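Local coordinates for L-lysine 6-monooxygenase (Pseudomonas syringae pv. tomato, PDB 5CQF), which probably uses FAD and NADPH to hydroxylate the side-chain amine of L-lysine or a related amino acid, an early step in siderophore biosynthesis, at residues R146-R151 with A160-V165; N393-G398 with S424-A429. All coordinates share one frame; numbering follows the deposited sequence.

In the fold
Both contacts lie beside the parallel sheet that, as in related flavoenzymes, probably forms the FAD-binding Rossmann domain, their centres about 12 Å apart and on the same side of the chain's centre. Along the chain they come in series: interaction 1 pairs hairpin strands 147-154 and 157-161 away from their turn, before interaction 2 joins strand 393-396 to helix 412-428. The parallel sheet connects them, since 163-166, which follows the hairpin directly, is the neighbour of outermost strand 393-396. Probable hydrogen bonds N393 N to R162 O and L164 N to N393 O, both 2.8 Å, tie the two strands. The hairpin leads into strand 163-166, whose N163 packs on L426 of the C-terminal helix.

Interaction 1: R146-R151 with A160-V165; sequences RLQEVR and ATRNLV
The contact pairs the two strands of an antiparallel beta hairpin, 147-154 and 157-161, with V150 facing T161 as a hydrogen-bonded pair. V150 N donates to T161 O at 3.1 Å, with an N-H...O angle of 156°; the return bond, T161 N to V150 O, is weak at 3.3 Å. R151 and A160 form the next, non-hydrogen-bonded pair, where A160 CA approaches V150 O at 3.4 Å in a CA-H...O contact. On the face carrying V150 and T161, the two side chains run alongside each other, their CG2 methyls 3.9 Å apart. T161 OG1, anti to the backbone N (chi1 -169°), accepts a hydrogen bond from N163 N at 3.1 Å, forming an ST turn as the chain passes from the hairpin into strand 163-166. T161 OG1 is also hydrogen-bonded to S14 O. Beyond the paired residues, R162 extends from CG to NE alongside Q148, CG passing 3.5 Å from Q148 O. R162 NH1 also forms a long, weak ion pair with D391. The amide and guanidinium planes stand nearly perpendicular, yet Q148 OE1 lies in the guanidinium plane at its edge, accepting a weak 3.3 Å bond from R162 NH1.

Interaction 2: N393-G398 with S424-A429; sequences NIWVNG and SALERA
W395 meets A425 and L426 where the C-terminal helix 412-428 packs on edge strand 393-396 of the Rossmann-type parallel sheet. L426 CG sits over one face of the indole, 3.9 Å above its plane and displaced toward the rim. Its distance to the centroid of the six-membered ring is 4.2 Å, 22° off the ring normal, which meets the geometry of a CH-pi contact. From the same leucine, CD2 reaches W395 CZ3 at 3.5 Å, so both the branch carbon and one methyl touch the benzo half. One helical residue earlier, the A425 methyl approaches obliquely, with CB 3.8 Å from W395 CZ2. This contact helps bury W395 NE1, which has no hydrogen-bonding partner in the model. W395 leaves the strand on the side facing the helix, and with CG anti to the carbonyl carbon (chi1 -72°) it lays its benzo half against L426.

In the next shell, I422 of the same helix and N163 and V165 of the adjacent strand touch W395, while F32 of helix 23-37 touches L426. N393, two residues before W395 on the strand, has its amide held at both ends: OD1 accepts from R383 NE, and ND2 donates to N163 OD1. Where the chain leaves the helix, the A429 methyl packs against that amide, CB lying 3.9 Å from N393 ND2.

Interaction 1: R146-R151 with A160-V165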
loop_
_atom_site.group_PDB
_atom_site.type_symbol
_atom_site.label_atom_id
_atom_site.label_comp_id
_atom_site.label_asym_id
_atom_site.label_seq_id
_atom_site.Cartn_x
_atom_site.Cartn_y
_atom_site.Cartn_z
ATOM N N ARG A 146 -38.906 -20.646 43.852
ATOM C CA ARG A 146 -38.381 -20.367 42.511
ATOM C C ARG A 146 -37.660 -19.005 42.532
ATOM O O ARG A 146 -38.056 -18.100 43.281
ATOM C CB ARG A 146 -39.515 -20.391 41.465
ATOM C CG ARG A 146 -40.190 -21.757 41.285
ATOM C CD ARG A 146 -41.139 -21.821 40.080
ATOM N NE ARG A 146 -40.440 -22.017 38.799
ATOM C CZ ARG A 146 -40.991 -21.907 37.583
ATOM N NH1 ARG A 146 -42.276 -21.596 37.437
ATOM N NH2 ARG A 146 -40.245 -22.107 36.500
ATOM N N LEU A 147 -36.595 -18.877 41.738
ATOM C CA LEU A 147 -35.772 -17.653 41.728
ATOM C C LEU A 147 -36.488 -16.489 41.025
ATOM O O LEU A 147 -36.808 -16.592 39.837
ATOM C CB LEU A 147 -34.423 -17.925 41.043
ATOM C CG LEU A 147 -33.454 -16.751 40.798
ATOM C CD1 LEU A 147 -32.459 -16.519 41.926
ATOM C CD2 LEU A 147 -32.721 -17.002 39.491
ATOM N N GLN A 148 -36.710 -15.391 41.755
ATOM C CA GLN A 148 -37.450 -14.216 41.247
ATOM C C GLN A 148 -36.599 -12.944 41.032
ATOM O O GLN A 148 -36.986 -12.097 40.252
ATOM C CB GLN A 148 -38.607 -13.843 42.197
ATOM C CG GLN A 148 -39.615 -14.952 42.518
ATOM C CD GLN A 148 -40.610 -15.266 41.398
ATOM O OE1 GLN A 148 -40.891 -14.429 40.528
ATOM N NE2 GLN A 148 -41.163 -16.489 41.427
ATOM N N GLU A 149 -35.491 -12.799 41.765
ATOM C CA GLU A 149 -34.596 -11.632 41.682
ATOM C C GLU A 149 -33.155 -12.044 41.999
ATOM O O GLU A 149 -32.918 -13.173 42.438
ATOM C CB GLU A 149 -35.020 -10.554 42.676
ATOM C CG GLU A 149 -36.004 -9.525 42.130
ATOM C CD GLU A 149 -36.301 -8.403 43.124
ATOM O OE1 GLU A 149 -36.385 -8.691 44.345
ATOM O OE2 GLU A 149 -36.444 -7.235 42.677
ATOM N N VAL A 150 -32.200 -11.140 41.763
ATOM C CA VAL A 150 -30.827 -11.325 42.242
ATOM C C VAL A 150 -30.384 -10.063 42.905
ATOM O O VAL A 150 -30.872 -8.993 42.588
ATOM C CB VAL A 150 -29.804 -11.687 41.127
ATOM C CG1 VAL A 150 -30.096 -13.063 40.557
ATOM C CG2 VAL A 150 -29.763 -10.649 40.014
ATOM N N ARG A 151 -29.450 -10.186 43.825
ATOM C CA ARG A 151 -28.976 -9.032 44.549
ATOM C C ARG A 151 -27.528 -8.938 44.238
ATOM O O ARG A 151 -26.744 -9.778 44.650
ATOM C CB ARG A 151 -29.172 -9.189 46.062
ATOM C CG ARG A 151 -30.618 -9.084 46.522
ATOM C CD ARG A 151 -30.811 -9.614 47.945
ATOM N NE ARG A 151 -32.101 -9.213 48.530
ATOM C CZ ARG A 151 -33.008 -10.044 49.064
ATOM N NH1 ARG A 151 -34.140 -9.539 49.556
ATOM N NH2 ARG A 151 -32.806 -11.367 49.119
ATOM N N ALA A 160 -30.828 -4.679 43.106
ATOM C CA ALA A 160 -31.758 -5.765 42.823
ATOM C C ALA A 160 -32.333 -5.641 41.422
ATOM O O ALA A 160 -32.659 -4.534 40.976
ATOM C CB ALA A 160 -32.878 -5.769 43.854
ATOM N N THR A 161 -32.463 -6.774 40.732
ATOM C CA THR A 161 -32.952 -6.766 39.359
ATOM C C THR A 161 -33.384 -8.150 38.921
ATOM O O THR A 161 -32.879 -9.138 39.429
ATOM C CB THR A 161 -31.851 -6.263 38.396
ATOM O OG1 THR A 161 -32.413 -6.013 37.108
ATOM C CG2 THR A 161 -30.745 -7.302 38.261
ATOM N N ARG A 162 -34.308 -8.214 37.969
ATOM C CA ARG A 162 -34.617 -9.460 37.252
ATOM C C ARG A 162 -33.749 -9.636 35.988
ATOM O O ARG A 162 -33.779 -10.696 35.350
ATOM C CB ARG A 162 -36.097 -9.481 36.820
ATOM C CG ARG A 162 -37.132 -9.525 37.936
ATOM C CD ARG A 162 -38.554 -9.626 37.371
ATOM N NE ARG A 162 -39.600 -9.389 38.385
ATOM C CZ ARG A 162 -40.204 -10.325 39.137
ATOM N NH1 ARG A 162 -39.907 -11.621 39.031
ATOM N NH2 ARG A 162 -41.127 -9.955 40.017
ATOM N N ASN A 163 -33.009 -8.598 35.586
ATOM C CA ASN A 163 -32.334 -8.622 34.291
ATOM C C ASN A 163 -30.878 -8.260 34.418
ATOM O O ASN A 163 -30.554 -7.148 34.801
ATOM C CB ASN A 163 -33.056 -7.701 33.329
ATOM C CG ASN A 163 -34.482 -8.162 33.077
ATOM O OD1 ASN A 163 -34.697 -9.277 32.575
ATOM N ND2 ASN A 163 -35.459 -7.349 33.467
ATOM N N LEU A 164 -30.003 -9.219 34.124
ATOM C CA LEU A 164 -28.584 -9.053 34.392
ATOM C C LEU A 164 -27.753 -9.221 33.119
ATOM O O LEU A 164 -27.952 -10.178 32.375
ATOM C CB LEU A 164 -28.134 -10.083 35.425
ATOM C CG LEU A 164 -26.674 -9.958 35.891
ATOM C CD1 LEU A 164 -26.484 -8.714 36.744
ATOM C CD2 LEU A 164 -26.209 -11.191 36.646
ATOM N N VAL A 165 -26.823 -8.294 32.877
ATOM C CA VAL A 165 -25.895 -8.389 31.743
ATOM C C VAL A 165 -24.474 -8.432 32.275
ATOM O O VAL A 165 -24.089 -7.590 33.077
ATOM C CB VAL A 165 -26.062 -7.198 30.779
ATOM C CG1 VAL A 165 -25.128 -7.341 29.577
ATOM C CG2 VAL A 165 -27.511 -7.088 30.316
#

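Interaction 2: N393-G398 with S424-A429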
loop_
_atom_site.group_PDB
_atom_site.type_symbol
_atom_site.label_atom_id
_atom_site.label_comp_id
_atom_site.label_asym_id
_atom_site.label_seq_id
_atom_site.Cartn_x
_atom_site.Cartn_y
_atom_site.Cartn_z
ATOM N N ASN A 393 -33.669 -13.033 33.825
ATOM C CA ASN A 393 -32.861 -13.170 32.638
ATOM C C ASN A 393 -31.459 -12.684 32.843
ATOM O O ASN A 393 -31.201 -11.689 33.530
ATOM C CB ASN A 393 -33.498 -12.414 31.495
ATOM C CG ASN A 393 -34.940 -12.800 31.297
ATOM O OD1 ASN A 393 -35.230 -13.830 30.699
ATOM N ND2 ASN A 393 -35.856 -11.980 31.809
ATOM N N ILE A 394 -30.547 -13.419 32.224
ATOM C CA ILE A 394 -29.138 -13.099 32.276
ATOM C C ILE A 394 -28.570 -13.223 30.874
ATOM O O ILE A 394 -28.959 -14.120 30.117
ATOM C CB ILE A 394 -28.383 -14.027 33.242
ATOM C CG1 ILE A 394 -29.039 -14.026 34.644
ATOM C CG2 ILE A 394 -26.924 -13.604 33.358
ATOM C CD1 ILE A 394 -28.678 -15.221 35.484
ATOM N N TRP A 395 -27.658 -12.303 30.553
ATOM C CA TRP A 395 -26.970 -12.253 29.266
ATOM C C TRP A 395 -25.494 -12.192 29.546
ATOM O O TRP A 395 -25.089 -11.507 30.497
ATOM C CB TRP A 395 -27.345 -11.000 28.508
ATOM C CG TRP A 395 -28.742 -10.994 27.952
ATOM C CD1 TRP A 395 -29.127 -11.386 26.702
ATOM C CD2 TRP A 395 -29.932 -10.547 28.612
ATOM N NE1 TRP A 395 -30.478 -11.227 26.555
ATOM C CE2 TRP A 395 -30.995 -10.715 27.711
ATOM C CE3 TRP A 395 -30.202 -10.057 29.880
ATOM C CZ2 TRP A 395 -32.304 -10.398 28.032
ATOM C CZ3 TRP A 395 -31.503 -9.732 30.202
ATOM C CH2 TRP A 395 -32.539 -9.905 29.281
ATOM N N VAL A 396 -24.695 -12.898 28.749
ATOM C CA VAL A 396 -23.247 -12.702 28.774
ATOM C C VAL A 396 -22.827 -11.996 27.491
ATOM O O VAL A 396 -22.926 -12.561 26.422
ATOM C CB VAL A 396 -22.460 -14.011 28.952
ATOM C CG1 VAL A 396 -20.955 -13.737 28.992
ATOM C CG2 VAL A 396 -22.888 -14.704 30.226
ATOM N N ASN A 397 -22.378 -10.749 27.617
ATOM C CA ASN A 397 -22.085 -9.893 26.456
ATOM C C ASN A 397 -20.665 -10.083 25.927
ATOM O O ASN A 397 -19.808 -9.198 26.041
ATOM C CB ASN A 397 -22.331 -8.427 26.819
ATOM C CG ASN A 397 -22.425 -7.537 25.613
ATOM O OD1 ASN A 397 -22.250 -7.982 24.485
ATOM N ND2 ASN A 397 -22.713 -6.254 25.843
ATOM N N GLY A 398 -20.424 -11.235 25.326
ATOM C CA GLY A 398 -19.095 -11.553 24.788
ATOM C C GLY A 398 -19.153 -12.816 23.949
ATOM O O GLY A 398 -20.167 -13.516 23.930
ATOM N N SER A 424 -32.744 -4.884 22.683
ATOM C CA SER A 424 -34.071 -5.300 22.279
ATOM C C SER A 424 -34.598 -6.427 23.171
ATOM O O SER A 424 -35.753 -6.377 23.649
ATOM C CB SER A 424 -34.060 -5.750 20.826
ATOM O OG SER A 424 -33.105 -6.791 20.642
ATOM N N ALA A 425 -33.770 -7.437 23.434
ATOM C CA ALA A 425 -34.222 -8.521 24.314
ATOM C C ALA A 425 -34.576 -7.955 25.679
ATOM O O ALA A 425 -35.570 -8.353 26.252
ATOM C CB ALA A 425 -33.192 -9.631 24.442
ATOM N N LEU A 426 -33.791 -6.998 26.176
ATOM C CA LEU A 426 -34.103 -6.368 27.461
ATOM C C LEU A 426 -35.450 -5.675 27.445
ATOM O O LEU A 426 -36.184 -5.791 28.402
ATOM C CB LEU A 426 -33.029 -5.379 27.896
ATOM C CG LEU A 426 -31.830 -6.037 28.563
ATOM C CD1 LEU A 426 -30.565 -5.200 28.465
ATOM C CD2 LEU A 426 -32.146 -6.331 30.013
ATOM N N GLU A 427 -35.779 -4.969 26.368
ATOM C CA GLU A 427 -37.095 -4.308 26.262
ATOM C C GLU A 427 -38.267 -5.274 26.362
ATOM O O GLU A 427 -39.203 -5.009 27.102
ATOM C CB GLU A 427 -37.226 -3.553 24.945
ATOM C CG GLU A 427 -38.496 -2.725 24.824
ATOM C CD GLU A 427 -38.641 -2.059 23.469
ATOM O OE1 GLU A 427 -37.782 -2.280 22.593
ATOM O OE2 GLU A 427 -39.615 -1.303 23.276
ATOM N N ARG A 428 -38.217 -6.378 25.605
ATOM C CA ARG A 428 -39.292 -7.388 25.610
ATOM C C ARG A 428 -39.493 -7.964 27.002
ATOM O O ARG A 428 -40.620 -8.180 27.433
ATOM C CB ARG A 428 -39.021 -8.514 24.608
ATOM C CG ARG A 428 -39.239 -8.102 23.159
ATOM C CD ARG A 428 -39.089 -9.280 22.200
ATOM N NE ARG A 428 -37.705 -9.771 22.095
ATOM C CZ ARG A 428 -36.736 -9.226 21.343
ATOM N NH1 ARG A 428 -36.961 -8.141 20.609
ATOM N NH2 ARG A 428 -35.517 -9.766 21.331
ATOM N N ALA A 429 -38.392 -8.154 27.712
ATOM C CA ALA A 429 -38.416 -8.650 29.070
ATOM C C ALA A 429 -38.967 -7.678 30.131
ATOM O O ALA A 429 -38.896 -7.985 31.319
ATOM C CB ALA A 429 -37.019 -9.099 29.467
#